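Local coordinates for ArCE4A (Arthrobacter sp. AW19M34-1, PDB 5LFZ), which probably removes acetyl groups from chitin-like polysaccharides as a metal-dependent deacetylase of carbohydrate esterase family 4, at residues Y130-D142 / G206-R218. Sequence-based numbering, arbitrary orientation.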
# COMPACT_ATOMS: atom_id res chain seq x y z
N TYR A 130 14.99 -14.99 -0.61
CA TYR A 130 14.91 -13.82 0.27
C TYR A 130 13.56 -13.78 0.98
O TYR A 130 13.49 -13.46 2.17
CB TYR A 130 15.11 -12.52 -0.52
CG TYR A 130 16.30 -12.55 -1.44
CD1 TYR A 130 17.58 -12.32 -0.96
CD2 TYR A 130 16.15 -12.79 -2.80
CE1 TYR A 130 18.68 -12.35 -1.80
CE2 TYR A 130 17.24 -12.82 -3.65
CZ TYR A 130 18.50 -12.60 -3.14
OH TYR A 130 19.59 -12.62 -3.98
N ASP A 131 12.50 -14.12 0.25
CA ASP A 131 11.14 -13.96 0.75
C ASP A 131 10.88 -14.83 1.97
O ASP A 131 10.07 -14.48 2.83
CB ASP A 131 10.13 -14.30 -0.35
CG ASP A 131 10.34 -13.47 -1.61
OD1 ASP A 131 11.08 -12.47 -1.54
OD2 ASP A 131 9.77 -13.82 -2.66
N ARG A 132 11.59 -15.95 2.06
CA ARG A 132 11.43 -16.88 3.17
C ARG A 132 11.78 -16.23 4.52
O ARG A 132 11.40 -16.73 5.58
CB ARG A 132 12.29 -18.12 2.95
CG ARG A 132 13.77 -17.87 3.13
CD ARG A 132 14.60 -18.90 2.41
NE ARG A 132 16.03 -18.67 2.64
CZ ARG A 132 16.72 -19.24 3.62
NH1 ARG A 132 16.11 -20.07 4.45
NH2 ARG A 132 18.01 -18.98 3.77
N LEU A 133 12.49 -15.10 4.46
CA LEU A 133 12.89 -14.38 5.66
C LEU A 133 11.86 -13.33 6.09
O LEU A 133 12.01 -12.69 7.13
CB LEU A 133 14.24 -13.70 5.44
CG LEU A 133 15.41 -14.63 5.10
CD1 LEU A 133 16.69 -13.82 4.93
CD2 LEU A 133 15.56 -15.68 6.19
N ILE A 134 10.82 -13.16 5.28
CA ILE A 134 9.83 -12.12 5.54
C ILE A 134 8.58 -12.74 6.16
O ILE A 134 7.95 -13.61 5.56
CB ILE A 134 9.49 -11.36 4.26
CG1 ILE A 134 10.72 -10.59 3.78
CG2 ILE A 134 8.32 -10.40 4.48
CD1 ILE A 134 10.68 -10.23 2.33
N PRO A 135 8.22 -12.29 7.37
CA PRO A 135 7.18 -12.92 8.18
C PRO A 135 5.76 -12.54 7.76
O PRO A 135 4.81 -12.85 8.48
CB PRO A 135 7.48 -12.39 9.58
CG PRO A 135 8.03 -11.02 9.34
CD PRO A 135 8.79 -11.10 8.03
N TYR A 136 5.63 -11.89 6.60
CA TYR A 136 4.35 -11.41 6.09
C TYR A 136 4.18 -11.82 4.63
O TYR A 136 5.16 -12.05 3.94
CB TYR A 136 4.25 -9.88 6.21
CG TYR A 136 4.69 -9.32 7.54
CD1 TYR A 136 4.04 -9.69 8.71
CD2 TYR A 136 5.75 -8.42 7.64
CE1 TYR A 136 4.43 -9.20 9.93
CE2 TYR A 136 6.14 -7.91 8.87
CZ TYR A 136 5.48 -8.31 10.01
OH TYR A 136 5.84 -7.84 11.26
N PRO A 137 2.92 -11.90 4.16
CA PRO A 137 2.75 -12.04 2.71
C PRO A 137 3.40 -10.87 1.98
O PRO A 137 3.36 -9.75 2.48
CB PRO A 137 1.23 -12.02 2.53
CG PRO A 137 0.67 -12.42 3.88
CD PRO A 137 1.64 -11.86 4.87
N LEU A 138 4.00 -11.14 0.83
CA LEU A 138 4.53 -10.08 -0.01
C LEU A 138 3.44 -9.60 -0.96
O LEU A 138 2.90 -10.39 -1.74
CB LEU A 138 5.77 -10.54 -0.78
CG LEU A 138 7.07 -10.73 0.02
CD1 LEU A 138 7.05 -12.01 0.84
CD2 LEU A 138 8.27 -10.70 -0.91
N VAL A 139 3.12 -8.32 -0.90
CA VAL A 139 2.04 -7.80 -1.73
C VAL A 139 2.59 -6.89 -2.82
O VAL A 139 3.13 -5.82 -2.55
CB VAL A 139 1.01 -7.03 -0.88
CG1 VAL A 139 -0.11 -6.48 -1.75
CG2 VAL A 139 0.47 -7.94 0.23
N LEU A 140 2.46 -7.34 -4.06
CA LEU A 140 2.85 -6.54 -5.21
C LEU A 140 1.63 -5.82 -5.75
O LEU A 140 0.86 -5.25 -4.97
CB LEU A 140 3.51 -7.40 -6.29
CG LEU A 140 4.93 -7.93 -6.00
CD1 LEU A 140 5.83 -6.84 -5.46
CD2 LEU A 140 4.89 -9.10 -5.04
N TRP A 141 1.44 -5.86 -7.07
CA TRP A 141 0.37 -5.10 -7.72
C TRP A 141 0.15 -5.59 -9.15
O TRP A 141 1.04 -6.21 -9.74
CB TRP A 141 0.71 -3.60 -7.75
CG TRP A 141 1.99 -3.32 -8.50
CD1 TRP A 141 2.12 -3.07 -9.85
CD2 TRP A 141 3.31 -3.27 -7.96
NE1 TRP A 141 3.44 -2.87 -10.17
CE2 TRP A 141 4.19 -2.99 -9.03
CE3 TRP A 141 3.84 -3.44 -6.67
CZ2 TRP A 141 5.57 -2.87 -8.84
CZ3 TRP A 141 5.20 -3.32 -6.49
CH2 TRP A 141 6.05 -3.03 -7.57
N ASP A 142 -1.01 -5.30 -9.72
CA ASP A 142 -1.22 -5.64 -11.12
C ASP A 142 -1.44 -4.38 -11.96
O ASP A 142 -1.37 -4.43 -13.18
CB ASP A 142 -2.39 -6.62 -11.28
CG ASP A 142 -3.72 -6.02 -10.89
OD1 ASP A 142 -3.75 -5.19 -9.96
OD2 ASP A 142 -4.74 -6.38 -11.52
N GLY A 206 -10.35 -14.68 3.05
CA GLY A 206 -10.94 -15.94 2.65
C GLY A 206 -10.02 -16.78 1.77
O GLY A 206 -10.17 -17.99 1.70
N THR A 207 -9.06 -16.13 1.12
CA THR A 207 -8.12 -16.83 0.26
C THR A 207 -6.90 -17.29 1.05
O THR A 207 -6.72 -16.91 2.21
CB THR A 207 -7.64 -15.94 -0.90
OG1 THR A 207 -6.78 -14.91 -0.40
CG2 THR A 207 -8.83 -15.31 -1.61
N ASP A 208 -6.06 -18.12 0.43
CA ASP A 208 -4.87 -18.62 1.09
C ASP A 208 -3.73 -17.61 0.99
O ASP A 208 -2.91 -17.65 0.07
CB ASP A 208 -4.45 -19.97 0.50
CG ASP A 208 -3.55 -20.75 1.42
OD1 ASP A 208 -3.64 -20.54 2.65
OD2 ASP A 208 -2.75 -21.58 0.93
N PHE A 209 -3.70 -16.71 1.96
CA PHE A 209 -2.84 -15.53 1.96
C PHE A 209 -1.74 -15.68 3.01
O PHE A 209 -1.93 -15.33 4.17
CB PHE A 209 -3.71 -14.31 2.25
CG PHE A 209 -3.03 -13.00 1.98
CD1 PHE A 209 -2.36 -12.78 0.79
CD2 PHE A 209 -3.10 -11.98 2.90
CE1 PHE A 209 -1.75 -11.57 0.54
CE2 PHE A 209 -2.50 -10.77 2.67
CZ PHE A 209 -1.82 -10.55 1.48
N LYS A 210 -0.59 -16.22 2.61
CA LYS A 210 0.38 -16.69 3.59
C LYS A 210 1.74 -15.98 3.50
O LYS A 210 2.13 -15.51 2.43
CB LYS A 210 0.55 -18.21 3.44
CG LYS A 210 0.34 -18.96 4.75
CD LYS A 210 -0.37 -20.29 4.58
CE LYS A 210 -1.09 -20.64 5.87
NZ LYS A 210 -1.71 -19.44 6.51
N PRO A 211 2.45 -15.87 4.64
CA PRO A 211 3.77 -15.22 4.68
C PRO A 211 4.79 -15.83 3.73
O PRO A 211 4.65 -17.00 3.36
CB PRO A 211 4.22 -15.42 6.13
CG PRO A 211 2.99 -15.65 6.90
CD PRO A 211 2.04 -16.34 5.98
N ALA A 212 5.79 -15.04 3.35
CA ALA A 212 6.89 -15.49 2.50
C ALA A 212 6.44 -15.90 1.10
O ALA A 212 7.18 -16.59 0.39
CB ALA A 212 7.64 -16.64 3.17
N LYS A 213 5.24 -15.49 0.71
CA LYS A 213 4.74 -15.69 -0.64
C LYS A 213 4.38 -14.34 -1.24
O LYS A 213 4.04 -13.42 -0.51
CB LYS A 213 3.51 -16.60 -0.66
CG LYS A 213 3.73 -17.99 -0.07
CD LYS A 213 4.70 -18.81 -0.90
CE LYS A 213 4.51 -20.29 -0.64
NZ LYS A 213 5.61 -21.13 -1.19
N ALA A 214 4.45 -14.23 -2.56
CA ALA A 214 4.13 -12.96 -3.23
C ALA A 214 2.79 -13.01 -3.96
O ALA A 214 2.44 -14.00 -4.59
CB ALA A 214 5.24 -12.58 -4.19
N TYR A 215 2.03 -11.92 -3.86
CA TYR A 215 0.70 -11.83 -4.45
C TYR A 215 0.55 -10.49 -5.16
O TYR A 215 0.92 -9.46 -4.61
CB TYR A 215 -0.38 -11.96 -3.38
CG TYR A 215 -0.26 -13.20 -2.53
CD1 TYR A 215 0.54 -13.21 -1.39
CD2 TYR A 215 -0.96 -14.36 -2.85
CE1 TYR A 215 0.65 -14.35 -0.61
CE2 TYR A 215 -0.86 -15.50 -2.06
CZ TYR A 215 -0.05 -15.48 -0.94
OH TYR A 215 0.05 -16.62 -0.16
N ASP A 216 0.01 -10.50 -6.37
CA ASP A 216 -0.16 -9.24 -7.10
C ASP A 216 -1.62 -8.95 -7.45
O ASP A 216 -1.95 -7.87 -7.94
CB ASP A 216 0.71 -9.24 -8.37
CG ASP A 216 0.38 -10.37 -9.31
OD1 ASP A 216 0.81 -10.32 -10.48
OD2 ASP A 216 -0.32 -11.32 -8.88
N HIS A 217 -2.49 -9.92 -7.17
CA HIS A 217 -3.90 -9.86 -7.56
C HIS A 217 -4.66 -10.86 -6.70
O HIS A 217 -4.08 -11.84 -6.24
CB HIS A 217 -4.05 -10.18 -9.05
CG HIS A 217 -5.43 -9.97 -9.59
ND1 HIS A 217 -6.42 -10.93 -9.49
CD2 HIS A 217 -5.98 -8.93 -10.26
CE1 HIS A 217 -7.52 -10.48 -10.06
NE2 HIS A 217 -7.28 -9.27 -10.53
N ARG A 218 -5.96 -10.64 -6.46
CA ARG A 218 -6.71 -11.60 -5.66
C ARG A 218 -6.80 -12.94 -6.38
O ARG A 218 -7.16 -12.99 -7.56
CB ARG A 218 -8.12 -11.10 -5.33
CG ARG A 218 -8.86 -12.03 -4.36
CD ARG A 218 -10.37 -11.82 -4.35
NE ARG A 218 -11.08 -13.01 -3.89
CZ ARG A 218 -11.48 -13.22 -2.64
NH1 ARG A 218 -11.23 -12.31 -1.71
NH2 ARG A 218 -12.12 -14.33 -2.32
O HOH W 1 7.92 -16.27 -2.41
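Pro137 lies over one face of the Phe209 ring in a CH-pi contact, its CB 3.8 Å from the ring centroid and 21° off the normal. Val139 CG2 meets the same ring at its edge, 3.7 Å from Phe209 CZ, the two side chains crossing at about a right angle. CG of Phe209 is anti to the backbone N (chi1 -167°), which carries the ring back to the strand pair, where Phe209 CD1 also sits over the rim of the Tyr215 ring; Phe204 stacks on Phe209 from outside the two segments. With an alanine here, Pro137 CB and Val139 CG2 would probably lose the ring they pack on, and Tyr215 the cover over its face. Tyr215 OH is anchored by a nearly straight bond from Lys210 N (2.9 Å, 174°).

Three backbone bonds bind the strands: Leu138 N to Lys213 O, Tyr215 N to Leu138 O, and Leu140 N to Tyr215 O. On the sheet face opposite Val139 and Tyr215, Ala214 CB touches Leu138 CB; Leu140 CD2 lies 3.6 Å from Ala214 CB. Arg120 hydrogen-bonds the carbonyl oxygens of Val139 and Leu140.

Pro137 to Leu140 are buried, whereas solvent reaches the contact at the type II turn 210-213 and at Asp216. In the turn, Ala212 N donates a hydrogen bond to Tyr136 O from above the carbonyl plane, while a water links Ala212 O to Asp131 OD2, an oxygen also bonded to His126. Past the strands, Asp142 OD2 comes 3.1 Å from His217 CD2 at the ring edge, yet its hydrogen bond goes to Ser168. The Trp141 side chain lies about 7 Å from the bound nickel ion. Strands 138-139 and 214-215 form a short two-stranded parallel sheet, separate from the six-stranded parallel sheet of this NodB-homology deacetylase fold.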